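Local coordinates for protein Xaa-Pro dipeptidase (Pyrococcus horikoshii, PDB 1WY2) that probably splits dipeptides that carry proline at the C-terminal position after a nonpolar residue, working as a homodimer with two metal ions per subunit, at residues I3-V8 / E67-V72; V210-A215 / N221-R226; L285-G288 / V293-W296. One frame throughout, in Å; residues are numbered along the deposited sequence.

Contact 1. Residues I3-V8 / E67-V72; sequences IMNEKV and ESNIPV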
loop_
_atom_site.group_PDB
_atom_site.type_symbol
_atom_site.label_atom_id
_atom_site.label_comp_id
_atom_site.label_asym_id
_atom_site.label_seq_id
_atom_site.Cartn_x
_atom_site.Cartn_y
_atom_site.Cartn_z
ATOM N N ILE A 3 11.717 -22.525 -22.417
ATOM C CA ILE A 3 10.361 -22.643 -22.929
ATOM C C ILE A 3 9.677 -21.589 -22.061
ATOM O O ILE A 3 9.578 -21.751 -20.844
ATOM C CB ILE A 3 9.757 -24.035 -22.647
ATOM C CG1 ILE A 3 10.428 -25.080 -23.544
ATOM C CG2 ILE A 3 8.253 -24.010 -22.886
ATOM C CD1 ILE A 3 10.319 -24.773 -25.039
ATOM N N MET A 4 9.236 -20.503 -22.683
ATOM C CA MET A 4 8.624 -19.395 -21.952
ATOM C C MET A 4 7.136 -19.220 -22.239
ATOM O O MET A 4 6.666 -19.536 -23.333
ATOM C CB MET A 4 9.400 -18.118 -22.282
ATOM C CG MET A 4 10.894 -18.250 -21.977
ATOM S SD MET A 4 11.921 -16.912 -22.610
ATOM C CE MET A 4 12.056 -17.395 -24.344
ATOM N N ASN A 5 6.391 -18.715 -21.256
ATOM C CA ASN A 5 4.953 -18.538 -21.430
ATOM C C ASN A 5 4.619 -17.423 -22.420
ATOM O O ASN A 5 5.496 -16.656 -22.829
ATOM C CB ASN A 5 4.259 -18.314 -20.072
ATOM C CG ASN A 5 4.684 -17.027 -19.384
ATOM O OD1 ASN A 5 4.567 -15.945 -19.949
ATOM N ND2 ASN A 5 5.162 -17.141 -18.145
ATOM N N GLU A 6 3.355 -17.340 -22.821
ATOM C CA GLU A 6 2.970 -16.340 -23.807
ATOM C C GLU A 6 3.108 -14.886 -23.376
ATOM O O GLU A 6 3.287 -14.015 -24.223
ATOM C CB GLU A 6 1.551 -16.604 -24.324
ATOM C CG GLU A 6 0.453 -16.577 -23.294
ATOM C CD GLU A 6 -0.905 -16.799 -23.934
ATOM O OE1 GLU A 6 -1.076 -17.835 -24.612
ATOM O OE2 GLU A 6 -1.796 -15.939 -23.765
ATOM N N LYS A 7 3.034 -14.617 -22.075
ATOM C CA LYS A 7 3.175 -13.243 -21.601
ATOM C C LYS A 7 4.625 -12.809 -21.782
ATOM O O LYS A 7 4.901 -11.690 -22.215
ATOM C CB LYS A 7 2.757 -13.142 -20.133
ATOM C CG LYS A 7 1.275 -13.407 -19.931
ATOM C CD LYS A 7 0.919 -13.560 -18.465
ATOM C CE LYS A 7 -0.575 -13.805 -18.298
ATOM N NZ LYS A 7 -0.943 -14.006 -16.870
ATOM N N VAL A 8 5.547 -13.709 -21.458
ATOM C CA VAL A 8 6.972 -13.434 -21.620
ATOM C C VAL A 8 7.266 -13.228 -23.107
ATOM O O VAL A 8 8.014 -12.327 -23.490
ATOM C CB VAL A 8 7.830 -14.613 -21.084
ATOM C CG1 VAL A 8 9.290 -14.430 -21.478
ATOM C CG2 VAL A 8 7.702 -14.698 -19.567
ATOM N N GLU A 67 5.913 -21.427 -6.483
ATOM C CA GLU A 67 4.808 -20.799 -7.209
ATOM C C GLU A 67 5.130 -20.255 -8.599
ATOM O O GLU A 67 4.230 -20.079 -9.420
ATOM C CB GLU A 67 4.218 -19.669 -6.361
ATOM C CG GLU A 67 3.991 -20.056 -4.907
ATOM C CD GLU A 67 3.306 -18.968 -4.107
ATOM O OE1 GLU A 67 3.770 -17.808 -4.143
ATOM O OE2 GLU A 67 2.303 -19.277 -3.431
ATOM N N SER A 68 6.404 -19.987 -8.863
ATOM C CA SER A 68 6.818 -19.437 -10.151
ATOM C C SER A 68 6.791 -20.428 -11.311
ATOM O O SER A 68 7.192 -21.583 -11.162
ATOM C CB SER A 68 8.224 -18.847 -10.036
ATOM O OG SER A 68 8.660 -18.329 -11.283
ATOM N N ASN A 69 6.318 -19.968 -12.469
ATOM C CA ASN A 69 6.275 -20.814 -13.654
ATOM C C ASN A 69 7.523 -20.584 -14.505
ATOM O O ASN A 69 7.641 -21.110 -15.611
ATOM C CB ASN A 69 5.004 -20.557 -14.482
ATOM C CG ASN A 69 4.893 -19.124 -14.974
ATOM O OD1 ASN A 69 5.844 -18.561 -15.515
ATOM N ND2 ASN A 69 3.714 -18.535 -14.804
ATOM N N ILE A 70 8.450 -19.785 -13.985
ATOM C CA ILE A 70 9.707 -19.520 -14.681
ATOM C C ILE A 70 10.858 -19.804 -13.715
ATOM O O ILE A 70 10.687 -19.721 -12.501
ATOM C CB ILE A 70 9.805 -18.055 -15.184
ATOM C CG1 ILE A 70 9.800 -17.082 -14.007
ATOM C CG2 ILE A 70 8.647 -17.751 -16.124
ATOM C CD1 ILE A 70 10.088 -15.647 -14.415
ATOM N N PRO A 71 12.041 -20.154 -14.242
ATOM C CA PRO A 71 13.222 -20.456 -13.424
ATOM C C PRO A 71 13.499 -19.405 -12.357
ATOM O O PRO A 71 13.504 -18.208 -12.644
ATOM C CB PRO A 71 14.340 -20.536 -14.456
ATOM C CG PRO A 71 13.635 -21.098 -15.645
ATOM C CD PRO A 71 12.350 -20.304 -15.675
ATOM N N VAL A 72 13.739 -19.861 -11.130
ATOM C CA VAL A 72 14.012 -18.957 -10.018
ATOM C C VAL A 72 15.467 -19.026 -9.572
ATOM O O VAL A 72 16.019 -20.112 -9.387
ATOM C CB VAL A 72 13.119 -19.286 -8.801
ATOM C CG1 VAL A 72 13.367 -18.275 -7.686
ATOM C CG2 VAL A 72 11.657 -19.288 -9.210
HETATM O O HOH W 1 6.863 -19.971 -18.052
#

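Contact 2. Residues V210-A215 / N221-R226; sequences VIDLGA and NSDITR. With ZN (zinc ion), chain D; ZN (zinc ion), chain E.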
loop_
_atom_site.group_PDB
_atom_site.type_symbol
_atom_site.label_atom_id
_atom_site.label_comp_id
_atom_site.label_asym_id
_atom_site.label_seq_id
_atom_site.Cartn_x
_atom_site.Cartn_y
_atom_site.Cartn_z
ATOM N N VAL A 210 -22.211 7.684 1.979
ATOM C CA VAL A 210 -21.572 7.089 0.813
ATOM C C VAL A 210 -20.757 5.899 1.312
ATOM O O VAL A 210 -19.969 6.030 2.251
ATOM C CB VAL A 210 -20.638 8.103 0.105
ATOM C CG1 VAL A 210 -19.928 7.435 -1.075
ATOM C CG2 VAL A 210 -21.446 9.299 -0.382
ATOM N N ILE A 211 -20.971 4.745 0.687
ATOM C CA ILE A 211 -20.282 3.506 1.045
ATOM C C ILE A 211 -19.483 3.040 -0.170
ATOM O O ILE A 211 -20.054 2.560 -1.146
ATOM C CB ILE A 211 -21.306 2.410 1.421
ATOM C CG1 ILE A 211 -22.241 2.930 2.519
ATOM C CG2 ILE A 211 -20.582 1.149 1.891
ATOM C CD1 ILE A 211 -23.518 2.120 2.672
ATOM N N ASP A 212 -18.163 3.191 -0.106
ATOM C CA ASP A 212 -17.277 2.801 -1.204
ATOM C C ASP A 212 -16.284 1.792 -0.630
ATOM O O ASP A 212 -15.497 2.115 0.261
ATOM C CB ASP A 212 -16.539 4.039 -1.736
ATOM C CG ASP A 212 -15.849 3.802 -3.072
ATOM O OD1 ASP A 212 -15.569 2.637 -3.427
ATOM O OD2 ASP A 212 -15.566 4.803 -3.765
ATOM N N LEU A 213 -16.328 0.566 -1.135
ATOM C CA LEU A 213 -15.450 -0.480 -0.635
ATOM C C LEU A 213 -15.133 -1.488 -1.724
ATOM O O LEU A 213 -15.683 -1.433 -2.827
ATOM C CB LEU A 213 -16.120 -1.179 0.564
ATOM C CG LEU A 213 -17.495 -1.824 0.338
ATOM C CD1 LEU A 213 -17.327 -3.196 -0.297
ATOM C CD2 LEU A 213 -18.233 -1.958 1.670
ATOM N N GLY A 214 -14.234 -2.412 -1.414
ATOM C CA GLY A 214 -13.875 -3.420 -2.390
ATOM C C GLY A 214 -13.102 -4.536 -1.726
ATOM O O GLY A 214 -12.555 -4.361 -0.640
ATOM N N ALA A 215 -13.054 -5.689 -2.375
ATOM C CA ALA A 215 -12.332 -6.817 -1.818
ATOM C C ALA A 215 -11.202 -7.260 -2.730
ATOM O O ALA A 215 -11.337 -7.236 -3.954
ATOM C CB ALA A 215 -13.292 -7.982 -1.586
ATOM N N ASN A 221 -9.119 -7.510 -7.768
ATOM C CA ASN A 221 -9.919 -6.542 -7.027
ATOM C C ASN A 221 -11.354 -6.333 -7.484
ATOM O O ASN A 221 -11.746 -6.739 -8.576
ATOM C CB ASN A 221 -9.195 -5.191 -7.057
ATOM C CG ASN A 221 -7.859 -5.231 -6.337
ATOM O OD1 ASN A 221 -7.791 -5.038 -5.126
ATOM N ND2 ASN A 221 -6.788 -5.495 -7.082
ATOM N N SER A 222 -12.129 -5.689 -6.612
ATOM C CA SER A 222 -13.522 -5.340 -6.878
ATOM C C SER A 222 -13.690 -3.919 -6.339
ATOM O O SER A 222 -12.893 -3.462 -5.515
ATOM C CB SER A 222 -14.482 -6.304 -6.172
ATOM O OG SER A 222 -14.214 -6.374 -4.785
ATOM N N ASP A 223 -14.720 -3.220 -6.791
ATOM C CA ASP A 223 -14.920 -1.836 -6.375
ATOM C C ASP A 223 -16.395 -1.497 -6.532
ATOM O O ASP A 223 -16.969 -1.693 -7.602
ATOM C CB ASP A 223 -14.060 -0.939 -7.274
ATOM C CG ASP A 223 -13.876 0.458 -6.729
ATOM O OD1 ASP A 223 -14.508 0.813 -5.711
ATOM O OD2 ASP A 223 -13.084 1.200 -7.344
ATOM N N ILE A 224 -17.009 -0.993 -5.466
ATOM C CA ILE A 224 -18.425 -0.652 -5.511
ATOM C C ILE A 224 -18.754 0.513 -4.578
ATOM O O ILE A 224 -18.137 0.665 -3.530
ATOM C CB ILE A 224 -19.286 -1.885 -5.108
ATOM C CG1 ILE A 224 -20.775 -1.579 -5.268
ATOM C CG2 ILE A 224 -18.998 -2.275 -3.661
ATOM C CD1 ILE A 224 -21.688 -2.755 -4.908
ATOM N N THR A 225 -19.708 1.348 -4.984
ATOM C CA THR A 225 -20.150 2.467 -4.156
ATOM C C THR A 225 -21.664 2.573 -4.213
ATOM O O THR A 225 -22.261 2.552 -5.289
ATOM C CB THR A 225 -19.611 3.849 -4.623
ATOM O OG1 THR A 225 -18.180 3.858 -4.616
ATOM C CG2 THR A 225 -20.102 4.946 -3.672
ATOM N N ARG A 226 -22.285 2.672 -3.048
ATOM C CA ARG A 226 -23.729 2.859 -2.975
ATOM C C ARG A 226 -23.944 3.985 -1.978
ATOM O O ARG A 226 -23.193 4.122 -1.015
ATOM C CB ARG A 226 -24.438 1.593 -2.483
ATOM C CG ARG A 226 -24.458 0.455 -3.496
ATOM C CD ARG A 226 -25.333 0.782 -4.704
ATOM N NE ARG A 226 -25.321 -0.310 -5.675
ATOM C CZ ARG A 226 -24.385 -0.472 -6.605
ATOM N NH1 ARG A 226 -23.379 0.395 -6.709
ATOM N NH2 ARG A 226 -24.436 -1.521 -7.413
HETATM ZN ZN ZN D . -14.932 2.740 -5.330
HETATM ZN ZN ZN E . -13.537 3.123 -8.133
#

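Contact 3. Residues L285-G288 / V293-W296; sequences LGHG and VHEW. With ZN (zinc ion), chain E; CAC (cacodylate ion), chain C.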
loop_
_atom_site.group_PDB
_atom_site.type_symbol
_atom_site.label_atom_id
_atom_site.label_comp_id
_atom_site.label_asym_id
_atom_site.label_seq_id
_atom_site.Cartn_x
_atom_site.Cartn_y
_atom_site.Cartn_z
ATOM N N LEU A 285 -14.921 9.581 -14.547
ATOM C CA LEU A 285 -16.064 8.685 -14.452
ATOM C C LEU A 285 -15.679 7.313 -13.908
ATOM O O LEU A 285 -16.481 6.657 -13.252
ATOM C CB LEU A 285 -16.719 8.511 -15.824
ATOM C CG LEU A 285 -17.913 7.550 -15.855
ATOM C CD1 LEU A 285 -19.019 8.076 -14.943
ATOM C CD2 LEU A 285 -18.417 7.408 -17.288
ATOM N N GLY A 286 -14.455 6.875 -14.181
ATOM C CA GLY A 286 -14.054 5.567 -13.701
ATOM C C GLY A 286 -12.624 5.173 -13.984
ATOM O O GLY A 286 -11.832 5.966 -14.494
ATOM N N HIS A 287 -12.305 3.925 -13.664
ATOM C CA HIS A 287 -10.956 3.402 -13.840
ATOM C C HIS A 287 -11.006 1.900 -14.070
ATOM O O HIS A 287 -11.974 1.235 -13.695
ATOM C CB HIS A 287 -10.138 3.693 -12.575
ATOM C CG HIS A 287 -10.779 3.192 -11.313
ATOM N ND1 HIS A 287 -10.660 1.888 -10.880
ATOM C CD2 HIS A 287 -11.605 3.805 -10.432
ATOM C CE1 HIS A 287 -11.387 1.719 -9.789
ATOM N NE2 HIS A 287 -11.973 2.868 -9.498
ATOM N N GLY A 288 -9.962 1.366 -14.692
ATOM C CA GLY A 288 -9.911 -0.066 -14.912
ATOM C C GLY A 288 -9.661 -0.752 -13.583
ATOM O O GLY A 288 -9.174 -0.128 -12.635
ATOM N N VAL A 293 -6.520 -2.032 -7.986
ATOM C CA VAL A 293 -7.849 -1.435 -7.981
ATOM C C VAL A 293 -7.942 -0.284 -8.984
ATOM O O VAL A 293 -9.014 -0.008 -9.515
ATOM C CB VAL A 293 -8.255 -0.961 -6.562
ATOM C CG1 VAL A 293 -7.535 0.311 -6.204
ATOM C CG2 VAL A 293 -9.768 -0.780 -6.494
ATOM N N HIS A 294 -6.814 0.377 -9.241
ATOM C CA HIS A 294 -6.749 1.463 -10.216
ATOM C C HIS A 294 -5.774 1.082 -11.328
ATOM O O HIS A 294 -4.561 1.064 -11.111
ATOM C CB HIS A 294 -6.247 2.766 -9.585
ATOM C CG HIS A 294 -7.204 3.387 -8.621
ATOM N ND1 HIS A 294 -6.948 3.470 -7.269
ATOM C CD2 HIS A 294 -8.412 3.968 -8.811
ATOM C CE1 HIS A 294 -7.956 4.078 -6.670
ATOM N NE2 HIS A 294 -8.857 4.389 -7.584
ATOM N N GLU A 295 -6.298 0.764 -12.507
ATOM C CA GLU A 295 -5.446 0.419 -13.641
ATOM C C GLU A 295 -6.068 0.865 -14.962
ATOM O O GLU A 295 -7.053 1.598 -14.968
ATOM C CB GLU A 295 -5.111 -1.085 -13.657
ATOM C CG GLU A 295 -6.280 -2.061 -13.640
ATOM C CD GLU A 295 -5.803 -3.514 -13.611
ATOM O OE1 GLU A 295 -6.037 -4.250 -14.594
ATOM O OE2 GLU A 295 -5.181 -3.919 -12.608
ATOM N N TRP A 296 -5.481 0.445 -16.076
ATOM C CA TRP A 296 -5.971 0.844 -17.394
ATOM C C TRP A 296 -7.355 0.290 -17.728
ATOM O O TRP A 296 -7.674 -0.847 -17.400
ATOM C CB TRP A 296 -4.994 0.384 -18.477
ATOM C CG TRP A 296 -3.553 0.689 -18.204
ATOM C CD1 TRP A 296 -2.893 1.860 -18.454
ATOM C CD2 TRP A 296 -2.577 -0.218 -17.675
ATOM N NE1 TRP A 296 -1.562 1.732 -18.121
ATOM C CE2 TRP A 296 -1.343 0.466 -17.643
ATOM C CE3 TRP A 296 -2.627 -1.546 -17.230
ATOM C CZ2 TRP A 296 -0.165 -0.132 -17.183
ATOM C CZ3 TRP A 296 -1.453 -2.143 -16.770
ATOM C CH2 TRP A 296 -0.239 -1.433 -16.753
HETATM ZN ZN ZN E . -13.537 3.123 -8.133
HETATM AS AS CAC C . -12.003 4.252 -5.509
HETATM O O1 CAC C . -13.455 3.883 -6.208
HETATM O O2 CAC C . -11.243 5.272 -6.535
HETATM C C1 CAC C . -12.239 5.163 -3.891
HETATM C C2 CAC C . -10.902 2.743 -5.365
#

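Contact 1. Residues I3-V8 / E67-V72
The amides of Asn5 and Asn69 meet with their planes 85° apart, so neither lies flat on the other and the two side chains cross at about a right angle. The nitrogen of one is turned to the oxygen of the other: Asn5 ND2 lies 3.1 Å from Asn69 OD1, in a weak hydrogen bond whose angle at the hydrogen is only 128°. The CG2 methyl of Ile70 approaches the same nitrogen, 4.1 Å from Asn5 ND2, and adds an apolar neighbour to an otherwise polar meeting. A water joins the two segments a second time. It donates to Asn69 O at 2.8 Å and accepts a weak bond from Asn5 ND2. With a further weak bond from ND2 to the carbonyl of Ile34, three weak bonds share this nitrogen.

The other end is held more firmly. With CG of Asn5 lying between its backbone N and carbonyl carbon (chi1 65°), OD1 is folded back over the start of the helix, where Val8 N donates to Asn5 OD1 at 2.9 Å in a fairly straight bond. In the facing loop, the hydroxyl of Ser68 donates to Ile70 O at 2.7 Å, while Ile70 and Val8 both pack inward against strands 44-48 and 51-57. Asn5 is thus a classic N-cap of helix 6-17, and its amide nitrogen makes a weak link from that helix start to the loop leading into strand 72-75, an outermost strand of the mixed sheet in the creatinase/prolidase N-terminal domain.

Contact 2. Residues V210-A215 / N221-R226
Strands 208-217 and 220-229 form an antiparallel beta hairpin that supplies two aspartates to the dinuclear metal site of this M24 peptidase. Asp212 OD1 binds one zinc at 2.0 Å, and Asp223 OD1 reaches the same ion at an equal distance. Asp223 OD2 holds the second zinc at 2.1 Å, bridging the metals. The two carboxylates are nearly coplanar, 25° apart; the shared zinc probably offsets the repulsion between Asp212 OD1 and Asp223 OD1, 3.1 Å apart. Glu330, the other bridging ligand, also takes a hydrogen bond from Thr225 OG1, while Asp212 OD2 pairs with Arg328 in a salt bridge.

The backbone ladder behind the ligands belongs to the pita-bread fold of the family. Ile211 and Arg226 form one hydrogen-bonded pair, Leu213 and Ile224 another, and Asp212 lies opposite Thr225 in the non-hydrogen-bonded pair between them. On the face away from the zinc ions, Leu213 CD1 packs 3.9 Å from Ile224 CG2, the side chains side by side.

Beyond Gly214 a side chain takes over the pairing: Ala215 N donates to Ser222 OG at 2.8 Å and 166°, the hydroxyl being placed between its own backbone N and carbonyl carbon (chi1 55°). Were Ser222 an alanine, the buried Ala215 N would probably lose this acceptor. Ile224 CD1 lies 3.8 Å above the guanidinium plane of Arg226, offset toward its rim, and Arg226 NH2 forms a salt bridge with Asp331.

Contact 3. Residues L285-G288 / V293-W296
His287 reaches from its strand across to His294, and its CB lies 4.1 Å from His294 CD2. CG, placed between the backbone N and carbonyl carbon (chi1 54°), turns the ring toward that same carbon, which sits 3.5 Å from His287 CG and over the ring's centre; His287 CD2 is 3.6 Å from it. The pair is T-shaped: an edge of His294 meets the face of His287, planes 60° apart. ND1 donates almost straight, at 167°, to Gly288 O, the acceptor lying close to the ring plane. His287 CE1 lies 2.9 Å from Val293 O. At the tip, His287 NE2 binds zinc at 2.1 Å, beside the ligands Asp223, Glu316 and Glu330. The ND1 and zinc bonds together probably hold the ring's rotation.

Gly288 and Glu295 form an antiparallel hydrogen-bonded bridge next to this metal ligand. Glu295 N and His287 ND1 approach Gly288 O from opposite faces of its plane; the return bond from Gly288 N to Glu295 O is weak. The carboxylate of Glu295 forms salt bridges with Lys128 and Arg125.

A cacodylate ion, probably from the crystallisation liquor, coordinates the zinc through O1, while His294 NE2 donates to the cacodylate O2 at 2.8 Å.

Contacts 2 and 3 lie within the metallopeptidase part of the chain, their centres about 13 Å apart, and share one zinc ion; Asp223 and His287 meet on it. Contact 2 is wholly buried and built from regular strand pairing, whereas contact 3 is only partly buried, with a single bridge and a histidine pair facing a bound anion. Contact 1 stands apart in the N-terminal domain, about 33 Å centre to centre from contact 2, on the other side of the chain's centre, and its nearest atoms are about 11 Å from contact 3. Partly exposed and small, it relies on amides and a water, where the other two are organised around metal ligands.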